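Local atomic coordinates of salmonella plasmid virulence: SpvB (Salmonella typhimurium, PDB entry 6P0X), a protein that probably transfers ADP-ribose from NAD(+) to an arginine of host actin, acting as a toxin of which this chain is the N-terminal domain. Residues Trp237-Val242 against Met291-Pro296; Tyr245-Val250 against Asn262-Arg267. One frame throughout, in Å; residues are numbered along the deposited sequence.

How the contacts relate
Followed from the N terminus, the chain enters contact 1 at Trp237, runs along strand 237-244 and passes from its end straight into 245-250, the first half of contact 2. Eleven residues later, without helix or strand, 262-267 returns and closes that small loop. The chain then passes through strands 271-273 and 280-282 before strand 288-293 comes back beside the starting strand and closes contact 1. Contact 2 is therefore nested inside the 48-residue excursion that contact 1 closes. Their centres lie about 21 Å apart, yet they touch where Val242 CG1 packs on Arg248 CZ at 3.5 Å. Contact 1 joins neighbouring strands; contact 2 fastens two irregular stretches of the loop between strands 237-244 and 271-273.

Contact 1: Trp237-Val242 against Met291-Pro296; sequences WLFTLV and MFHHFP
Phe239 and His293 form a non-hydrogen-bonded antiparallel pair whose rings meet edge to face. The CD1-CE1 edge of Phe239 stands over one face of the His293 imidazole, a T-shaped stack with ring centroids 5.2 Å apart and planes at 76°. Beside it, the bent chain of Met291 sets its methyl into the hollow bounded by Phe239 and the Thr240 carbonyl, with CE 3.7 Å from Phe239 CB, while SD meets Leu241 CD1. Leu238 is the bump at the corner of the chain. Its CB sits over the centre of the Phe239 ring; CD2 lies over the rim of one Phe295 face, and CD1 is 3.8 Å from Phe295 CZ. Phe295 also meets Phe239, CE1 to CE1 at 4.0 Å.

The face carrying Thr240 and Phe292 is knitted differently. Thr240 OG1 lies beside its own backbone N (chi1 -52°) and bonds to His294 NE2; their 2.5 Å separation is so short that its exact value is doubtful. Farther along, Val242 CG2 rests 3.9 Å from Phe292 CD2.

Thr240 and Phe292 exchange two backbone bonds, each 2.9 Å between N and O. Next to them, His294 N reaches Leu238 O at 2.8 Å, but with a more bent N-H...O angle of 136°, as the chain turns its corner.

His294 ND1 bonds onward to Ala302 O, and His293 NE2 to Ser23 OG. The pair lies within a run of antiparallel strands: 215-218 flanks 237-244, and 304-314 flanks 288-293.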
loop_
_atom_site.group_PDB
_atom_site.type_symbol
_atom_site.label_atom_id
_atom_site.label_comp_id
_atom_site.label_asym_id
_atom_site.label_seq_id
_atom_site.Cartn_x
_atom_site.Cartn_y
_atom_site.Cartn_z
ATOM N N TRP A 237 15.900 7.728 6.724
ATOM C CA TRP A 237 14.800 7.314 7.581
ATOM C C TRP A 237 15.349 6.748 8.881
ATOM O O TRP A 237 16.367 6.049 8.885
ATOM C CB TRP A 237 13.927 6.263 6.895
ATOM C CG TRP A 237 13.366 6.681 5.574
ATOM C CD1 TRP A 237 13.814 6.309 4.340
ATOM C CD2 TRP A 237 12.242 7.541 5.351
ATOM N NE1 TRP A 237 13.039 6.885 3.362
ATOM C CE2 TRP A 237 12.068 7.646 3.957
ATOM C CE3 TRP A 237 11.368 8.233 6.194
ATOM C CZ2 TRP A 237 11.056 8.417 3.388
ATOM C CZ3 TRP A 237 10.363 8.997 5.628
ATOM C CH2 TRP A 237 10.216 9.082 4.238
ATOM N N LEU A 238 14.664 7.047 9.983
ATOM C CA LEU A 238 15.027 6.491 11.278
ATOM C C LEU A 238 14.301 5.192 11.598
ATOM O O LEU A 238 14.810 4.398 12.397
ATOM C CB LEU A 238 14.754 7.513 12.386
ATOM C CG LEU A 238 15.573 8.805 12.307
ATOM C CD1 LEU A 238 15.303 9.693 13.512
ATOM C CD2 LEU A 238 17.057 8.494 12.180
ATOM N N PHE A 239 13.134 4.953 10.997
ATOM C CA PHE A 239 12.288 3.820 11.345
ATOM C C PHE A 239 11.827 3.100 10.087
ATOM O O PHE A 239 11.464 3.740 9.094
ATOM C CB PHE A 239 11.067 4.272 12.160
ATOM C CG PHE A 239 11.409 5.164 13.321
ATOM C CD1 PHE A 239 12.131 4.676 14.400
ATOM C CD2 PHE A 239 11.009 6.490 13.336
ATOM C CE1 PHE A 239 12.447 5.496 15.470
ATOM C CE2 PHE A 239 11.322 7.314 14.405
ATOM C CZ PHE A 239 12.040 6.816 15.472
ATOM N N THR A 240 11.840 1.768 10.130
ATOM C CA THR A 240 11.354 0.956 9.017
ATOM C C THR A 240 10.504 -0.183 9.555
ATOM O O THR A 240 10.997 -1.031 10.305
ATOM C CB THR A 240 12.509 0.396 8.179
ATOM O OG1 THR A 240 13.393 1.460 7.805
ATOM C CG2 THR A 240 11.967 -0.268 6.921
ATOM N N LEU A 241 9.233 -0.200 9.174
ATOM C CA LEU A 241 8.351 -1.325 9.454
ATOM C C LEU A 241 8.355 -2.247 8.241
ATOM O O LEU A 241 7.952 -1.838 7.146
ATOM C CB LEU A 241 6.939 -0.834 9.762
ATOM C CG LEU A 241 5.914 -1.878 10.201
ATOM C CD1 LEU A 241 6.269 -2.414 11.578
ATOM C CD2 LEU A 241 4.517 -1.287 10.199
ATOM N N VAL A 242 8.825 -3.478 8.424
ATOM C CA VAL A 242 9.013 -4.423 7.328
ATOM C C VAL A 242 7.955 -5.512 7.426
ATOM O O VAL A 242 7.782 -6.126 8.485
ATOM C CB VAL A 242 10.425 -5.031 7.348
ATOM C CG1 VAL A 242 10.560 -6.083 6.261
ATOM C CG2 VAL A 242 11.471 -3.942 7.171
ATOM N N MET A 291 10.224 -4.520 13.206
ATOM C CA MET A 291 10.463 -3.105 13.470
ATOM C C MET A 291 11.966 -2.855 13.510
ATOM O O MET A 291 12.676 -3.466 14.317
ATOM C CB MET A 291 9.808 -2.680 14.785
ATOM C CG MET A 291 9.801 -1.179 15.030
ATOM S SD MET A 291 8.790 -0.268 13.848
ATOM C CE MET A 291 9.975 0.926 13.233
ATOM N N PHE A 292 12.453 -1.968 12.642
ATOM C CA PHE A 292 13.869 -1.639 12.559
ATOM C C PHE A 292 14.088 -0.163 12.862
ATOM O O PHE A 292 13.319 0.695 12.411
ATOM C CB PHE A 292 14.441 -1.951 11.168
ATOM C CG PHE A 292 14.731 -3.409 10.932
ATOM C CD1 PHE A 292 15.967 -3.943 11.257
ATOM C CD2 PHE A 292 13.779 -4.238 10.358
ATOM C CE1 PHE A 292 16.244 -5.281 11.033
ATOM C CE2 PHE A 292 14.049 -5.577 10.128
ATOM C CZ PHE A 292 15.284 -6.098 10.467
ATOM N N HIS A 293 15.146 0.126 13.615
ATOM C CA HIS A 293 15.620 1.483 13.834
ATOM C C HIS A 293 16.929 1.687 13.083
ATOM O O HIS A 293 17.689 0.740 12.861
ATOM C CB HIS A 293 15.827 1.771 15.326
ATOM C CG HIS A 293 14.563 1.772 16.127
ATOM N ND1 HIS A 293 14.540 2.032 17.480
ATOM C CD2 HIS A 293 13.277 1.544 15.767
ATOM C CE1 HIS A 293 13.296 1.964 17.920
ATOM N NE2 HIS A 293 12.510 1.669 16.901
ATOM N N HIS A 294 17.200 2.942 12.706
ATOM C CA HIS A 294 18.365 3.288 11.886
ATOM C C HIS A 294 19.092 4.454 12.553
ATOM O O HIS A 294 18.953 5.611 12.151
ATOM C CB HIS A 294 17.951 3.623 10.454
ATOM C CG HIS A 294 17.127 2.561 9.800
ATOM N ND1 HIS A 294 17.682 1.444 9.213
ATOM C CD2 HIS A 294 15.787 2.443 9.640
ATOM C CE1 HIS A 294 16.720 0.683 8.721
ATOM N NE2 HIS A 294 15.561 1.267 8.967
ATOM N N PHE A 295 19.882 4.132 13.574
ATOM C CA PHE A 295 20.688 5.101 14.311
ATOM C C PHE A 295 22.144 4.649 14.271
ATOM O O PHE A 295 22.699 4.206 15.286
ATOM C CB PHE A 295 20.194 5.253 15.748
ATOM C CG PHE A 295 18.829 5.873 15.866
ATOM C CD1 PHE A 295 17.682 5.105 15.728
ATOM C CD2 PHE A 295 18.695 7.228 16.130
ATOM C CE1 PHE A 295 16.428 5.680 15.843
ATOM C CE2 PHE A 295 17.445 7.808 16.247
ATOM C CZ PHE A 295 16.310 7.033 16.102
ATOM N N PRO A 296 22.793 4.747 13.108
ATOM C CA PRO A 296 24.151 4.191 12.972
ATOM C C PRO A 296 25.185 4.844 13.872
ATOM O O PRO A 296 26.109 4.160 14.330
ATOM C CB PRO A 296 24.470 4.420 11.488
ATOM C CG PRO A 296 23.630 5.590 11.101
ATOM C CD PRO A 296 22.359 5.456 11.891
#

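Contact 2: Tyr245-Val250 against Asn262-Arg267; sequences YGERGV and NSWLAR. With GOL (glycerol), chain G.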
loop_
_atom_site.group_PDB
_atom_site.type_symbol
_atom_site.label_atom_id
_atom_site.label_comp_id
_atom_site.label_asym_id
_atom_site.label_seq_id
_atom_site.Cartn_x
_atom_site.Cartn_y
_atom_site.Cartn_z
ATOM N N TYR A 245 7.440 -11.927 3.959
ATOM C CA TYR A 245 6.647 -13.029 3.427
ATOM C C TYR A 245 7.466 -14.315 3.338
ATOM O O TYR A 245 7.226 -15.155 2.467
ATOM C CB TYR A 245 6.080 -12.655 2.055
ATOM C CG TYR A 245 5.222 -11.412 2.100
ATOM C CD1 TYR A 245 5.798 -10.148 2.105
ATOM C CD2 TYR A 245 3.835 -11.503 2.159
ATOM C CE1 TYR A 245 5.023 -9.011 2.171
ATOM C CE2 TYR A 245 3.048 -10.367 2.225
ATOM C CZ TYR A 245 3.650 -9.123 2.229
ATOM O OH TYR A 245 2.882 -7.984 2.291
ATOM N N GLY A 246 8.440 -14.474 4.233
ATOM C CA GLY A 246 9.268 -15.658 4.277
ATOM C C GLY A 246 10.675 -15.487 3.742
ATOM O O GLY A 246 11.481 -16.415 3.876
ATOM N N GLU A 247 11.002 -14.333 3.150
ATOM C CA GLU A 247 12.329 -14.160 2.564
ATOM C C GLU A 247 13.425 -14.143 3.623
ATOM O O GLU A 247 14.560 -14.541 3.341
ATOM C CB GLU A 247 12.395 -12.865 1.750
ATOM C CG GLU A 247 11.112 -12.467 1.062
ATOM C CD GLU A 247 10.264 -11.522 1.893
ATOM O OE1 GLU A 247 10.425 -10.289 1.763
ATOM O OE2 GLU A 247 9.438 -12.017 2.680
ATOM N N ARG A 248 13.115 -13.686 4.832
ATOM C CA ARG A 248 14.106 -13.561 5.893
ATOM C C ARG A 248 14.173 -14.776 6.811
ATOM O O ARG A 248 15.019 -14.804 7.710
ATOM C CB ARG A 248 13.823 -12.304 6.720
ATOM C CG ARG A 248 14.223 -11.015 6.022
ATOM C CD ARG A 248 13.469 -9.829 6.587
ATOM N NE ARG A 248 13.691 -8.617 5.803
ATOM C CZ ARG A 248 12.908 -8.222 4.804
ATOM N NH1 ARG A 248 13.186 -7.108 4.142
ATOM N NH2 ARG A 248 11.845 -8.940 4.465
ATOM N N GLY A 249 13.317 -15.776 6.612
ATOM C CA GLY A 249 13.298 -16.928 7.494
ATOM C C GLY A 249 12.308 -16.780 8.632
ATOM O O GLY A 249 12.133 -15.684 9.172
ATOM N N VAL A 250 11.648 -17.877 9.004
ATOM C CA VAL A 250 10.616 -17.858 10.035
ATOM C C VAL A 250 11.040 -18.632 11.273
ATOM O O VAL A 250 10.205 -18.916 12.139
ATOM C CB VAL A 250 9.276 -18.386 9.495
ATOM C CG1 VAL A 250 8.797 -17.525 8.340
ATOM C CG2 VAL A 250 9.410 -19.843 9.068
ATOM N N ASN A 262 16.972 -14.472 0.596
ATOM C CA ASN A 262 16.248 -15.507 -0.127
ATOM C C ASN A 262 14.985 -14.932 -0.756
ATOM O O ASN A 262 14.604 -13.783 -0.517
ATOM C CB ASN A 262 15.875 -16.668 0.804
ATOM C CG ASN A 262 17.082 -17.292 1.471
ATOM O OD1 ASN A 262 17.499 -16.862 2.546
ATOM N ND2 ASN A 262 17.649 -18.313 0.839
ATOM N N SER A 263 14.326 -15.760 -1.556
ATOM C CA SER A 263 13.068 -15.394 -2.184
ATOM C C SER A 263 11.906 -15.762 -1.266
ATOM O O SER A 263 12.012 -16.648 -0.416
ATOM C CB SER A 263 12.926 -16.088 -3.540
ATOM O OG SER A 263 12.968 -17.498 -3.402
ATOM N N TRP A 264 10.784 -15.072 -1.447
ATOM C CA TRP A 264 9.647 -15.293 -0.567
ATOM C C TRP A 264 9.004 -16.651 -0.828
ATOM O O TRP A 264 9.113 -17.220 -1.916
ATOM C CB TRP A 264 8.610 -14.175 -0.713
ATOM C CG TRP A 264 8.254 -13.754 -2.116
ATOM C CD1 TRP A 264 8.535 -14.406 -3.286
ATOM C CD2 TRP A 264 7.539 -12.568 -2.482
ATOM N NE1 TRP A 264 8.038 -13.696 -4.356
ATOM C CE2 TRP A 264 7.422 -12.564 -3.888
ATOM C CE3 TRP A 264 6.988 -11.508 -1.757
ATOM C CZ2 TRP A 264 6.777 -11.540 -4.579
ATOM C CZ3 TRP A 264 6.345 -10.492 -2.446
ATOM C CH2 TRP A 264 6.245 -10.515 -3.841
ATOM N N LEU A 265 8.334 -17.168 0.197
ATOM C CA LEU A 265 7.750 -18.497 0.124
ATOM C C LEU A 265 6.493 -18.495 -0.735
ATOM O O LEU A 265 5.814 -17.477 -0.884
ATOM C CB LEU A 265 7.413 -19.007 1.526
ATOM C CG LEU A 265 8.584 -19.257 2.478
ATOM C CD1 LEU A 265 8.073 -19.559 3.876
ATOM C CD2 LEU A 265 9.443 -20.400 1.964
ATOM N N ALA A 266 6.177 -19.660 -1.290
ATOM C CA ALA A 266 4.955 -19.862 -2.053
ATOM C C ALA A 266 3.956 -20.590 -1.167
ATOM O O ALA A 266 4.279 -21.636 -0.593
ATOM C CB ALA A 266 5.223 -20.663 -3.328
ATOM N N ARG A 267 2.751 -20.038 -1.054
ATOM C CA ARG A 267 1.750 -20.596 -0.161
ATOM C C ARG A 267 1.121 -21.848 -0.761
ATOM O O ARG A 267 1.191 -22.101 -1.966
ATOM C CB ARG A 267 0.662 -19.566 0.143
ATOM C CG ARG A 267 -0.085 -19.079 -1.083
ATOM C CD ARG A 267 -0.892 -17.825 -0.779
ATOM N NE ARG A 267 -2.014 -18.090 0.116
ATOM C CZ ARG A 267 -2.703 -17.145 0.746
ATOM N NH1 ARG A 267 -2.373 -15.867 0.587
ATOM N NH2 ARG A 267 -3.716 -17.476 1.536
HETATM C C1 GOL G . 12.210 -10.682 -1.796
HETATM O O1 GOL G . 11.796 -9.527 -1.136
HETATM C C2 GOL G . 11.034 -11.123 -2.698
HETATM O O2 GOL G . 11.258 -12.369 -3.280
HETATM C C3 GOL G . 10.908 -9.987 -3.744
HETATM O O3 GOL G . 10.141 -10.478 -4.796
HETATM O O HOH W 1 4.832 -16.224 1.323
#
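Tyr245 and Leu265 are joined by the one direct hydrogen bond between the segments: Leu265 N donates to Tyr245 O, a long bond at 3.2 Å and moderately straight (156°). A water lies within bonding distance of both carbonyls, 2.9 Å from Tyr245 O and 2.7 Å from Leu265 O. Leu265 O is also gripped by Arg284.

Apolar contact centres on Trp264 CB, which packs against two side chains of the other segment, 3.5 Å from Glu247 CG and 4.0 Å from Tyr245 CB. With its CG between the backbone N and the carbonyl carbon (chi1 45°), the indole runs alongside Glu247, both pointing the same way. Gly246, having no side chain, lets Leu265 CG come within 4.1 Å of its CA; a type I turn starts here and runs to Gly249.

Polar groups within 245-250 surround Glu247. Its OE2 faces Tyr245 N, although the modelled length of 2.4 Å is too short to be trusted, and OE1 makes a weak salt bridge with Arg248 NH2, which is also paired with Asp244. A glycerol, probably from the crystallisation liquor, spans the segments: its O1 donates to Glu247 OE1, and Trp264 N donates to its O2 at 3.3 Å, while O2 and O3 lie over one indole face.

Tyr245 OH bonds to Leu211 O and Trp264 NE1 to Asn190 OD1, which hold the two rings from outside. Both segments are irregular parts of the one connection between strands 237-244 and 271-273, so the contact pins that loop back on itself in the N-terminal domain. Chemically, Arg248 NH2, weakly bonded and shared with Asp244, may favour a charged Glu247 carboxylate, whereas the Tyr245 N contact adds no firm evidence; the glycerol implies no biological ligand.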